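Local coordinates for Serine/threonine-protein kinase-like protein ACR4 (Arabidopsis thaliana, PDB 7A0J) that acts as a plasma-membrane receptor kinase that controls formative cell divisions in root meristems in response to the CLE40 peptide, this chain being its extracellular propeller domain, at residues Ser16-Leu21 / Phe281-Leu286; Phe57-Leu62 / Pro68-Asn73; Tyr91-Ala96 / Cys102-Pro107; Leu140-Ala145 / Cys151-Lys156; Tyr242-Lys247 / Ala253-Phe258. All coordinates share one frame; numbering follows the deposited sequence. Where two conformers were deposited one is given.

Interaction 1 (Ser16-Leu21 / Phe281-Leu286); sequences SVFCGL and FTCGVL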
# COMPACT_ATOMS: atom_id res chain seq x y z
N SER A 16 6.20 -10.08 -11.43
CA SER A 16 4.99 -9.68 -10.66
C SER A 16 4.78 -10.68 -9.51
O SER A 16 4.77 -11.90 -9.80
CB SER A 16 3.78 -9.64 -11.55
OG SER A 16 3.62 -10.87 -12.23
N VAL A 17 4.63 -10.19 -8.28
CA VAL A 17 4.41 -11.05 -7.08
C VAL A 17 3.27 -10.47 -6.24
O VAL A 17 3.22 -9.24 -6.05
CB VAL A 17 5.70 -11.22 -6.26
CG1 VAL A 17 5.46 -12.04 -4.99
CG2 VAL A 17 6.81 -11.85 -7.08
N PHE A 18 2.38 -11.35 -5.77
CA PHE A 18 1.35 -11.09 -4.74
C PHE A 18 1.79 -11.80 -3.46
O PHE A 18 2.11 -13.01 -3.52
CB PHE A 18 -0.01 -11.56 -5.23
CG PHE A 18 -1.12 -11.53 -4.20
CD1 PHE A 18 -1.28 -12.58 -3.30
CD2 PHE A 18 -2.01 -10.47 -4.14
CE1 PHE A 18 -2.30 -12.55 -2.36
CE2 PHE A 18 -3.03 -10.45 -3.20
CZ PHE A 18 -3.17 -11.49 -2.31
N CYS A 19 1.83 -11.08 -2.34
CA CYS A 19 2.07 -11.64 -0.98
C CYS A 19 0.89 -11.29 -0.08
O CYS A 19 0.35 -10.17 -0.20
CB CYS A 19 3.38 -11.13 -0.38
SG CYS A 19 4.82 -11.51 -1.41
N GLY A 20 0.49 -12.23 0.78
CA GLY A 20 -0.60 -12.06 1.75
C GLY A 20 -0.27 -12.73 3.07
O GLY A 20 0.53 -13.68 3.07
N LEU A 21 -0.85 -12.23 4.17
CA LEU A 21 -0.79 -12.88 5.50
C LEU A 21 -1.72 -14.11 5.47
O LEU A 21 -2.83 -13.98 4.91
CB LEU A 21 -1.21 -11.88 6.59
CG LEU A 21 -0.41 -10.58 6.63
CD1 LEU A 21 -0.89 -9.69 7.76
CD2 LEU A 21 1.08 -10.85 6.78
N PHE A 281 -1.46 -4.03 -12.97
CA PHE A 281 -2.35 -5.18 -12.65
C PHE A 281 -2.83 -5.09 -11.20
O PHE A 281 -2.10 -4.55 -10.34
CB PHE A 281 -1.64 -6.50 -12.92
CG PHE A 281 -0.39 -6.71 -12.10
CD1 PHE A 281 0.82 -6.15 -12.50
CD2 PHE A 281 -0.42 -7.45 -10.93
CE1 PHE A 281 1.97 -6.33 -11.75
CE2 PHE A 281 0.73 -7.63 -10.18
CZ PHE A 281 1.92 -7.06 -10.59
N THR A 282 -4.03 -5.62 -10.96
CA THR A 282 -4.71 -5.67 -9.64
C THR A 282 -5.01 -7.13 -9.30
O THR A 282 -5.32 -7.90 -10.22
CB THR A 282 -5.99 -4.82 -9.67
OG1 THR A 282 -5.59 -3.47 -9.93
CG2 THR A 282 -6.79 -4.87 -8.38
N CYS A 283 -4.92 -7.48 -8.01
CA CYS A 283 -5.29 -8.80 -7.46
C CYS A 283 -6.35 -8.61 -6.37
O CYS A 283 -6.23 -7.65 -5.60
CB CYS A 283 -4.08 -9.54 -6.91
SG CYS A 283 -2.78 -9.80 -8.15
N GLY A 284 -7.35 -9.50 -6.34
CA GLY A 284 -8.39 -9.56 -5.29
C GLY A 284 -8.38 -10.91 -4.60
O GLY A 284 -7.98 -11.90 -5.25
N VAL A 285 -8.79 -10.95 -3.33
CA VAL A 285 -8.89 -12.19 -2.51
C VAL A 285 -10.37 -12.45 -2.20
O VAL A 285 -11.07 -11.51 -1.78
CB VAL A 285 -8.04 -12.11 -1.23
CG1 VAL A 285 -6.56 -12.28 -1.54
CG2 VAL A 285 -8.27 -10.83 -0.44
N LEU A 286 -10.83 -13.69 -2.44
CA LEU A 286 -12.21 -14.16 -2.13
C LEU A 286 -12.22 -14.77 -0.73
O LEU A 286 -13.12 -14.42 0.06
CB LEU A 286 -12.64 -15.21 -3.17
CG LEU A 286 -13.03 -14.67 -4.54
CD1 LEU A 286 -11.80 -14.34 -5.38
CD2 LEU A 286 -13.92 -15.66 -5.28

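Interaction 2 (Phe57-Leu62 / Pro68-Asn73); sequences FMCGLL and PYCWGN. With EDO (1,2-ethanediol), chain G.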
# COMPACT_ATOMS: atom_id res chain seq x y z
N PHE A 57 10.88 -5.62 -4.98
CA PHE A 57 10.93 -5.93 -3.53
C PHE A 57 9.53 -5.96 -2.91
O PHE A 57 8.64 -5.20 -3.35
CB PHE A 57 11.83 -4.92 -2.81
CG PHE A 57 11.31 -3.51 -2.80
CD1 PHE A 57 11.66 -2.62 -3.81
CD2 PHE A 57 10.48 -3.07 -1.79
CE1 PHE A 57 11.17 -1.32 -3.80
CE2 PHE A 57 9.99 -1.77 -1.78
CZ PHE A 57 10.34 -0.90 -2.79
N MET A 58 9.37 -6.83 -1.92
CA MET A 58 8.22 -6.88 -0.98
C MET A 58 8.74 -6.48 0.41
O MET A 58 9.87 -6.91 0.74
CB MET A 58 7.62 -8.29 -0.93
CG MET A 58 6.46 -8.46 0.03
SD MET A 58 5.09 -7.32 -0.28
CE MET A 58 4.56 -7.82 -1.92
N CYS A 59 7.99 -5.67 1.15
CA CYS A 59 8.33 -5.31 2.55
C CYS A 59 7.14 -5.61 3.47
O CYS A 59 6.00 -5.69 2.97
CB CYS A 59 8.73 -3.85 2.72
SG CYS A 59 10.03 -3.30 1.59
N GLY A 60 7.43 -5.81 4.75
CA GLY A 60 6.43 -6.04 5.81
C GLY A 60 6.86 -5.39 7.11
O GLY A 60 8.07 -5.15 7.29
N LEU A 61 5.89 -5.07 7.97
CA LEU A 61 6.13 -4.64 9.37
C LEU A 61 6.19 -5.90 10.24
O LEU A 61 5.16 -6.58 10.35
CB LEU A 61 5.01 -3.70 9.81
CG LEU A 61 5.15 -3.11 11.21
CD1 LEU A 61 6.50 -2.44 11.40
CD2 LEU A 61 4.02 -2.12 11.50
N LEU A 62 7.37 -6.21 10.79
CA LEU A 62 7.61 -7.39 11.66
C LEU A 62 6.75 -7.28 12.92
O LEU A 62 6.71 -6.19 13.52
CB LEU A 62 9.10 -7.48 12.02
CG LEU A 62 10.03 -7.91 10.88
CD1 LEU A 62 11.48 -7.66 11.25
CD2 LEU A 62 9.81 -9.38 10.53
N PRO A 68 10.57 -2.39 9.73
CA PRO A 68 10.40 -2.80 8.33
C PRO A 68 11.41 -3.91 7.98
O PRO A 68 12.52 -3.88 8.48
CB PRO A 68 10.64 -1.53 7.51
CG PRO A 68 11.33 -0.56 8.45
CD PRO A 68 10.99 -0.99 9.86
N TYR A 69 10.98 -4.87 7.15
CA TYR A 69 11.81 -5.99 6.64
C TYR A 69 11.41 -6.27 5.19
O TYR A 69 10.26 -6.69 4.95
CB TYR A 69 11.64 -7.23 7.51
CG TYR A 69 12.59 -8.36 7.17
CD1 TYR A 69 13.86 -8.41 7.73
CD2 TYR A 69 12.23 -9.36 6.29
CE1 TYR A 69 14.74 -9.43 7.43
CE2 TYR A 69 13.10 -10.39 5.97
CZ TYR A 69 14.36 -10.43 6.55
OH TYR A 69 15.23 -11.44 6.25
N CYS A 70 12.34 -6.02 4.26
CA CYS A 70 12.13 -6.18 2.79
C CYS A 70 12.90 -7.41 2.29
O CYS A 70 13.97 -7.72 2.85
CB CYS A 70 12.57 -4.94 2.03
SG CYS A 70 11.78 -3.42 2.64
N TRP A 71 12.35 -8.09 1.28
CA TRP A 71 13.03 -9.20 0.56
C TRP A 71 12.75 -9.07 -0.94
O TRP A 71 11.76 -8.41 -1.32
CB TRP A 71 12.61 -10.56 1.13
CG TRP A 71 11.16 -10.90 0.99
CD1 TRP A 71 10.60 -11.71 0.05
CD2 TRP A 71 10.09 -10.52 1.87
NE1 TRP A 71 9.25 -11.83 0.26
CE2 TRP A 71 8.91 -11.11 1.37
CE3 TRP A 71 10.00 -9.72 3.02
CZ2 TRP A 71 7.66 -10.93 1.98
CZ3 TRP A 71 8.78 -9.55 3.62
CH2 TRP A 71 7.62 -10.14 3.10
N GLY A 72 13.63 -9.66 -1.75
CA GLY A 72 13.70 -9.46 -3.21
C GLY A 72 15.08 -8.97 -3.61
O GLY A 72 16.06 -9.33 -2.92
N ASN A 73 15.16 -8.16 -4.66
CA ASN A 73 16.44 -7.64 -5.21
C ASN A 73 16.15 -6.33 -5.96
O ASN A 73 15.55 -6.39 -7.05
CB ASN A 73 17.13 -8.69 -6.09
CG ASN A 73 18.60 -8.39 -6.32
OD1 ASN A 73 19.06 -7.28 -6.08
ND2 ASN A 73 19.34 -9.39 -6.78
C1 EDO G . 15.17 -15.17 5.75
O1 EDO G . 15.08 -14.61 7.04
C2 EDO G . 14.23 -14.57 4.78
O2 EDO G . 14.45 -13.18 4.57

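Interaction 3 (Tyr91-Ala96 / Cys102-Pro107); sequences YLEVSA and CGLRKP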
# COMPACT_ATOMS: atom_id res chain seq x y z
N TYR A 91 8.01 0.86 14.61
CA TYR A 91 7.19 1.51 13.56
C TYR A 91 5.75 1.00 13.64
O TYR A 91 5.54 -0.17 14.01
CB TYR A 91 7.83 1.28 12.18
CG TYR A 91 9.15 1.98 12.00
CD1 TYR A 91 10.33 1.43 12.48
CD2 TYR A 91 9.22 3.22 11.39
CE1 TYR A 91 11.54 2.08 12.34
CE2 TYR A 91 10.43 3.89 11.24
CZ TYR A 91 11.60 3.31 11.71
OH TYR A 91 12.79 3.96 11.57
N LEU A 92 4.79 1.88 13.33
CA LEU A 92 3.33 1.58 13.35
C LEU A 92 2.88 1.12 11.97
O LEU A 92 1.99 0.24 11.90
CB LEU A 92 2.57 2.84 13.79
CG LEU A 92 2.92 3.39 15.17
CD1 LEU A 92 2.22 4.71 15.43
CD2 LEU A 92 2.58 2.38 16.25
N GLU A 93 3.44 1.70 10.91
CA GLU A 93 3.06 1.44 9.49
C GLU A 93 4.30 1.50 8.59
O GLU A 93 5.29 2.14 8.98
CB GLU A 93 2.05 2.48 9.00
CG GLU A 93 0.77 2.52 9.81
CD GLU A 93 -0.28 3.48 9.27
OE1 GLU A 93 -0.28 3.73 8.04
OE2 GLU A 93 -1.09 3.97 10.07
N VAL A 94 4.22 0.84 7.44
CA VAL A 94 5.20 0.94 6.32
C VAL A 94 4.41 1.09 5.02
O VAL A 94 3.36 0.44 4.89
CB VAL A 94 6.15 -0.28 6.27
CG1 VAL A 94 7.09 -0.29 7.47
CG2 VAL A 94 5.41 -1.60 6.16
N SER A 95 4.89 1.94 4.11
CA SER A 95 4.33 2.13 2.74
C SER A 95 5.48 2.16 1.74
O SER A 95 6.42 2.96 1.93
CB SER A 95 3.48 3.37 2.66
OG SER A 95 4.25 4.52 2.98
N ALA A 96 5.41 1.31 0.71
CA ALA A 96 6.43 1.14 -0.34
C ALA A 96 5.93 1.76 -1.65
O ALA A 96 4.84 1.37 -2.11
CB ALA A 96 6.76 -0.32 -0.52
N CYS A 102 8.72 4.12 3.23
CA CYS A 102 8.52 5.04 4.38
C CYS A 102 7.93 4.27 5.56
O CYS A 102 7.06 3.41 5.33
CB CYS A 102 7.60 6.21 4.02
SG CYS A 102 8.35 7.37 2.85
N GLY A 103 8.42 4.55 6.77
CA GLY A 103 7.93 3.96 8.03
C GLY A 103 7.44 5.03 8.99
O GLY A 103 8.18 6.01 9.22
N LEU A 104 6.22 4.87 9.53
CA LEU A 104 5.66 5.74 10.59
C LEU A 104 6.29 5.34 11.93
O LEU A 104 5.87 4.30 12.49
CB LEU A 104 4.13 5.61 10.61
CG LEU A 104 3.39 6.59 11.51
CD1 LEU A 104 3.69 8.03 11.11
CD2 LEU A 104 1.90 6.33 11.48
N ARG A 105 7.27 6.12 12.40
CA ARG A 105 8.09 5.84 13.61
C ARG A 105 7.20 5.94 14.85
O ARG A 105 6.55 6.99 15.03
CB ARG A 105 9.26 6.82 13.68
CG ARG A 105 10.18 6.63 14.88
CD ARG A 105 11.23 5.56 14.68
NE ARG A 105 12.34 5.72 15.61
CZ ARG A 105 12.34 5.34 16.89
NH1 ARG A 105 13.41 5.54 17.64
NH2 ARG A 105 11.26 4.78 17.42
N LYS A 106 7.17 4.88 15.67
CA LYS A 106 6.41 4.83 16.95
C LYS A 106 7.12 5.69 17.99
O LYS A 106 8.31 5.49 18.24
CB LYS A 106 6.29 3.37 17.42
CG LYS A 106 5.44 3.16 18.67
CD LYS A 106 5.33 1.70 19.08
CE LYS A 106 4.45 1.49 20.28
NZ LYS A 106 4.30 0.05 20.61
N PRO A 107 6.44 6.67 18.62
CA PRO A 107 7.07 7.51 19.64
C PRO A 107 7.15 6.83 21.02
O PRO A 107 6.33 5.95 21.25
CB PRO A 107 6.14 8.74 19.68
CG PRO A 107 4.78 8.17 19.36
CD PRO A 107 5.03 7.03 18.40

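Interaction 4 (Leu140-Ala145 / Cys151-Lys156); sequences LHSLSA and CALSSK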
# COMPACT_ATOMS: atom_id res chain seq x y z
N LEU A 140 -0.00 11.74 12.31
CA LEU A 140 -0.33 11.12 11.00
C LEU A 140 -0.58 9.62 11.18
O LEU A 140 0.01 9.02 12.10
CB LEU A 140 0.82 11.35 10.02
CG LEU A 140 1.17 12.81 9.73
CD1 LEU A 140 2.45 12.90 8.91
CD2 LEU A 140 0.03 13.52 9.01
N HIS A 141 -1.42 9.04 10.32
CA HIS A 141 -1.62 7.58 10.15
C HIS A 141 -1.99 7.29 8.69
O HIS A 141 -2.04 8.25 7.89
CB HIS A 141 -2.68 7.06 11.14
CG HIS A 141 -4.05 7.61 10.91
ND1 HIS A 141 -5.00 6.92 10.18
CD2 HIS A 141 -4.63 8.76 11.31
CE1 HIS A 141 -6.11 7.63 10.14
NE2 HIS A 141 -5.91 8.76 10.82
N SER A 142 -2.23 6.02 8.36
CA SER A 142 -2.66 5.54 7.02
C SER A 142 -1.67 6.02 5.94
O SER A 142 -2.11 6.64 4.96
CB SER A 142 -4.07 6.00 6.72
OG SER A 142 -4.97 5.55 7.73
N LEU A 143 -0.38 5.73 6.13
CA LEU A 143 0.69 5.97 5.12
C LEU A 143 0.29 5.29 3.80
O LEU A 143 -0.23 4.16 3.85
CB LEU A 143 2.03 5.43 5.63
CG LEU A 143 2.98 6.46 6.24
CD1 LEU A 143 2.33 7.20 7.40
CD2 LEU A 143 4.27 5.80 6.69
N SER A 144 0.53 5.96 2.67
CA SER A 144 0.29 5.43 1.30
C SER A 144 1.32 6.04 0.35
O SER A 144 1.45 7.29 0.33
CB SER A 144 -1.12 5.70 0.86
OG SER A 144 -1.54 4.72 -0.08
N ALA A 145 2.01 5.20 -0.42
CA ALA A 145 3.18 5.56 -1.25
C ALA A 145 2.77 5.67 -2.72
O ALA A 145 2.10 4.75 -3.22
CB ALA A 145 4.27 4.54 -1.06
N CYS A 151 1.99 9.84 1.03
CA CYS A 151 0.85 10.56 1.68
C CYS A 151 0.51 9.90 3.02
O CYS A 151 1.04 8.81 3.30
CB CYS A 151 -0.39 10.57 0.79
SG CYS A 151 -0.13 11.44 -0.78
N ALA A 152 -0.33 10.57 3.81
CA ALA A 152 -0.85 10.12 5.12
C ALA A 152 -2.05 10.97 5.51
O ALA A 152 -2.20 12.08 4.95
CB ALA A 152 0.25 10.20 6.16
N LEU A 153 -2.89 10.46 6.42
CA LEU A 153 -4.07 11.18 6.96
C LEU A 153 -3.71 11.78 8.31
O LEU A 153 -3.07 11.09 9.12
CB LEU A 153 -5.25 10.20 7.09
CG LEU A 153 -5.84 9.70 5.77
CD1 LEU A 153 -6.95 8.69 6.03
CD2 LEU A 153 -6.36 10.87 4.94
N SER A 154 -4.12 13.04 8.54
CA SER A 154 -4.03 13.74 9.84
C SER A 154 -4.96 13.05 10.84
O SER A 154 -6.16 12.90 10.51
CB SER A 154 -4.35 15.20 9.69
OG SER A 154 -4.40 15.85 10.95
N SER A 155 -4.44 12.64 11.99
CA SER A 155 -5.18 11.96 13.08
C SER A 155 -6.21 12.92 13.70
O SER A 155 -7.25 12.43 14.18
CB SER A 155 -4.24 11.42 14.13
OG SER A 155 -4.95 10.85 15.22
N LYS A 156 -5.92 14.22 13.67
CA LYS A 156 -6.73 15.29 14.32
C LYS A 156 -7.99 15.59 13.49
O LYS A 156 -9.09 15.55 14.08
CB LYS A 156 -5.89 16.56 14.50

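Interaction 5 (Tyr242-Lys247 / Ala253-Phe258); sequences YACGIK and AVCWGF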
# COMPACT_ATOMS: atom_id res chain seq x y z
N TYR A 242 -4.18 4.13 -12.98
CA TYR A 242 -5.57 3.67 -12.72
C TYR A 242 -5.78 3.48 -11.21
O TYR A 242 -4.80 3.45 -10.45
CB TYR A 242 -5.86 2.37 -13.47
CG TYR A 242 -5.22 1.15 -12.86
CD1 TYR A 242 -3.99 0.69 -13.29
CD2 TYR A 242 -5.84 0.46 -11.82
CE1 TYR A 242 -3.38 -0.42 -12.72
CE2 TYR A 242 -5.25 -0.65 -11.24
CZ TYR A 242 -4.01 -1.09 -11.68
OH TYR A 242 -3.43 -2.18 -11.11
N ALA A 243 -7.05 3.33 -10.81
CA ALA A 243 -7.47 2.93 -9.44
C ALA A 243 -8.54 1.84 -9.56
O ALA A 243 -9.19 1.77 -10.62
CB ALA A 243 -7.97 4.13 -8.67
N CYS A 244 -8.69 1.02 -8.52
CA CYS A 244 -9.76 0.01 -8.37
C CYS A 244 -10.34 0.10 -6.96
O CYS A 244 -9.61 0.55 -6.05
CB CYS A 244 -9.26 -1.41 -8.64
SG CYS A 244 -8.58 -1.65 -10.30
N GLY A 245 -11.59 -0.31 -6.79
CA GLY A 245 -12.28 -0.31 -5.49
C GLY A 245 -13.27 -1.45 -5.38
O GLY A 245 -13.63 -2.04 -6.42
N ILE A 246 -13.67 -1.77 -4.15
CA ILE A 246 -14.75 -2.75 -3.83
C ILE A 246 -16.00 -1.95 -3.43
O ILE A 246 -15.90 -1.16 -2.47
CB ILE A 246 -14.29 -3.72 -2.72
CG1 ILE A 246 -13.07 -4.53 -3.16
CG2 ILE A 246 -15.44 -4.61 -2.26
CD1 ILE A 246 -12.46 -5.38 -2.07
N LYS A 247 -17.11 -2.12 -4.17
CA LYS A 247 -18.42 -1.49 -3.87
C LYS A 247 -18.99 -2.12 -2.59
O LYS A 247 -18.90 -3.35 -2.46
CB LYS A 247 -19.39 -1.68 -5.04
CG LYS A 247 -19.00 -1.00 -6.34
CD LYS A 247 -20.01 -1.20 -7.44
CE LYS A 247 -19.61 -0.55 -8.75
NZ LYS A 247 -20.69 -0.68 -9.77
N ALA A 253 -15.70 -5.70 -7.65
CA ALA A 253 -14.55 -4.88 -8.07
C ALA A 253 -14.97 -3.95 -9.21
O ALA A 253 -15.70 -4.41 -10.11
CB ALA A 253 -13.40 -5.77 -8.50
N VAL A 254 -14.54 -2.69 -9.15
CA VAL A 254 -14.69 -1.68 -10.25
C VAL A 254 -13.37 -0.92 -10.36
O VAL A 254 -12.81 -0.56 -9.31
CB VAL A 254 -15.89 -0.74 -10.00
CG1 VAL A 254 -15.82 -0.06 -8.64
CG2 VAL A 254 -16.03 0.29 -11.11
N CYS A 255 -12.88 -0.73 -11.59
CA CYS A 255 -11.61 -0.01 -11.91
C CYS A 255 -11.90 1.14 -12.87
O CYS A 255 -12.88 1.06 -13.63
CB CYS A 255 -10.57 -0.96 -12.50
SG CYS A 255 -10.15 -2.34 -11.40
N TRP A 256 -11.06 2.18 -12.83
CA TRP A 256 -11.17 3.41 -13.65
C TRP A 256 -9.80 4.07 -13.77
O TRP A 256 -8.94 3.81 -12.91
CB TRP A 256 -12.21 4.36 -13.04
CG TRP A 256 -11.81 4.90 -11.70
CD1 TRP A 256 -11.17 6.08 -11.45
CD2 TRP A 256 -12.02 4.28 -10.42
NE1 TRP A 256 -10.97 6.23 -10.11
CE2 TRP A 256 -11.47 5.14 -9.45
CE3 TRP A 256 -12.60 3.07 -10.00
CZ2 TRP A 256 -11.50 4.85 -8.08
CZ3 TRP A 256 -12.63 2.78 -8.65
CH2 TRP A 256 -12.08 3.66 -7.71
N GLY A 257 -9.60 4.91 -14.80
CA GLY A 257 -8.38 5.70 -15.01
C GLY A 257 -8.00 5.78 -16.48
O GLY A 257 -8.89 5.64 -17.33
N PHE A 258 -6.71 6.02 -16.76
CA PHE A 258 -6.12 6.13 -18.12
C PHE A 258 -5.99 4.73 -18.73
O PHE A 258 -6.29 4.57 -19.93

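Interaction 1 (Ser16-Leu21 / Phe281-Leu286)
Phe18 carries most of the apolar contact between the strands 17-21 and 281-285, laying its ring against Cys283 and Val285. Its CD2 atom meets the CB of Cys283 at 3.6 Å, and CZ, at the far end of the ring, meets the CG1 of Val285 at 3.6 Å. The two residues thus touch successive parts of one ring, each approaching obliquely. With CG anti to the backbone N (chi1 172°), the phenyl group reaches across to the other strand, whose Cys283 and Val285, two positions apart, both direct their side chains toward it.

A close carbon contact lies at the other end. Phe281 brings its CZ to 3.3 Å from the CB of Ser16, again obliquely; here CG stands between the backbone N and the carbonyl carbon (chi1 60°), which turns the ring toward residues 16-21.

The join is one between blades of the seven-repeat propeller: residues 16-21 belong to the first repeat and 281-286 to the seventh, so the contact lies where the ring of blades closes. The two runs point in similar directions but are not paired as in a sheet. The CA atoms of Phe18 and Cys283 are 7.5 Å apart, and side chains rather than backbone bonds bridge the interval.

Sulfur adds a second kind of contact. The SG of Cys283 lies 5.2 Å from the centroid of the Phe18 ring, 58° off the ring normal, an oblique sulfur-aromatic approach. That sulfur is held in a disulfide with Cys295, while Ile9 of strand 7-10 packs on Phe18, Phe281 and Cys283.

Interaction 2 (Phe57-Leu62 / Pro68-Asn73)
Met58 and Trp71 exchange both backbone hydrogen bonds, as do Gly60 and Tyr69, in an antiparallel pairing whose strand axes approach to 4.6 Å. Bonding is nearly straight at the first pair, with Trp71 N to Met58 O at 2.8 Å. The second pair's bonds are more bent, with N-H...O angles of 148°.

Trp71 folds its indole back over strand 57-62, a course set by chi1 (63°). Met58 lies alongside, pointing the same way: its CB sits over the face of the six-membered ring, 4.2 Å from the centroid, in a CH-pi contact, and CG comes to 3.4 Å from Trp71 CZ2. Met58 O also lies over a face of the indole. Gly60 has no side chain, and its N is 4.1 Å from Trp71 CZ3.

This is a beta hairpin of the second repeat, two of the three strands of a propeller blade, stapled by a disulfide between Cys59 and Cys70. These cysteines form a non-hydrogen-bonded pair, on the face opposite Met58 and Trp71.

The side chains of Leu62 and Tyr69 cross obliquely, Leu62 CD1 lying 3.8 Å from Tyr69 CB. The Tyr69 OH hydrogen-bonds O2 of a 1,2-ethanediol, probably from the crystallisation liquor, at 2.5 Å.

Interaction 3 (Tyr91-Ala96 / Cys102-Pro107)
Leu104 O takes the N-H of Leu92 in a nearly straight bond, 2.8 Å from Leu92 N, while the CA of Tyr91 makes a CA-H...O contact with the same oxygen at 3.3 Å. Glu93 O is gripped in a similar way, by the N-H of Leu104 and a CA-H from Gly103, although here the N-H is tilted about 35° from the carbonyl plane. Between these two bonds the chain turns a corner at Leu92, and the buried Glu93 N finds no partner. Ser95 and Cys102 restore regular pairing with two mutual bonds.

The Tyr91 ring is turned edge-on to the opposing backbone. With no side chain at Gly103, CD2 of Tyr91 comes to 3.5 Å from Gly103 C, and Gly103 O and Leu104 N lie at the ring edge, in its plane. Over a face of the ring passes the aliphatic part of Arg105, whose CD is 4.1 Å from the ring centroid, a CH-pi contact. A bend at chi2 (83°) brings that methylene there; the guanidinium and ring planes stand 47° apart. Asp124 holds the Tyr91 hydroxyl.

The Leu92 and Lys106 side chains cross at about a right angle, Leu92 CD2 being 3.8 Å from Lys106 CG. Glu93 runs beside Leu104, and its carboxylate accepts hydrogen bonds from the backbone N atoms of Ser142 and Leu143. The whole is a beta hairpin, formed by the first two strands of a four-stranded antiparallel propeller blade.

Interaction 4 (Leu140-Ala145 / Cys151-Lys156)
His141 has the CB of Leu153 over one face of its imidazole, 4.2 Å from the ring centroid and offset toward the rim, in a CH-pi contact. At the ring edge, near its plane, lies Ser155 CA, which is 3.7 Å from His141 CD2. A chi1 of 65° lets the ring lean over the neighbouring strand. Its rotation is further fixed by Ser142, whose OG hydrogen-bonds His141 ND1 at 2.8 Å.

Beneath the side chains the backbones pair antiparallel. His141 and Leu153 exchange two bonds, the shorter being Leu153 N to His141 O at 2.8 Å, and Ser144 and Cys151 exchange two more. Between these pairs the register slips by one residue, a beta bulge in which Ser142 adopts positive phi (55°). Past the bulge, the N-H of Ser144 reaches Cys151 O from well above its carbonyl plane.

Away from the imidazole, the Ala152 methyl fits among Leu140 CB, Leu143 CD1 and the backbone His141 O: Ala152 CB is 4.1 Å from Leu140 CB and 3.9 Å from Leu143 CD1.

Strand 150-154 lies between 139-145 and 160-163 in this sheet, joined to the latter by the Cys151-Cys162 disulfide. The N-terminal strand 2-3 pairs on the other side of 139-145, and Ile184 of strand 181-186 covers Cys151 and Leu153.

Interaction 5 (Tyr242-Lys247 / Ala253-Phe258)
Trp256 spreads its indole across the backbone of strand 242-247 instead of pointing straight out from the sheet. One face is turned to the chain at Ala243 and Cys244: Ala243 O stands 3.7 Å above the indole plane of Trp256, toward the rim, with Cys244 N over the same ring system. The methyl CB of Ala243 meets Trp256 CZ2 at 3.7 Å. Farther along, Gly245 has no side chain, and its N lies 3.8 Å from Trp256 CZ3. The torsion behind this is chi1, whose value of 66° swings the indole back over the neighbouring strand.

At the other end, Lys247 is extended beyond CG and crosses Val254 at about a right angle, its CE 3.8 Å from Val254 CG1. On the reverse face Cys244 and Cys255 form a disulfide whose C-S-S-C torsion is 109°, bridging a non-hydrogen-bonded pair. Flanking pairs are sewn by mutual backbone bonds: Ala243 with Trp256, and Gly245 with Val254, where Gly245 N lies 2.8 Å from Val254 O.

Strand 242-247 is central in this three-stranded blade, with 233-238 along its other edge. Leu275 of strand 274-277 packs on the disulfide side, at Cys244, while His190 and Cys192 of strand 190-195 cover Ala243 on the indole side.

The contacts follow one another round the propeller. Interactions 2 to 5 lie, along the chain, inside the long loop that interaction 1 closes. Interaction 1 touches interactions 2 and 5, each with centres about 15 Å away: Cys19 SG meets Met58 CE at 3.7 Å, and Thr282 OG1 probably hydrogen-bonds Tyr242 OH at 2.8 Å. Interactions 2 and 3 pack directly, Pro68 CB being 3.8 Å from Val94 CG1. Interactions 3 and 4, centres about 10 Å apart, also pack on each other, with Ala96 C 3.3 Å from Ala145 CB. Interactions 2 and 5, by contrast, lie on opposite sides of the chain's centre, about 26 Å apart between centres.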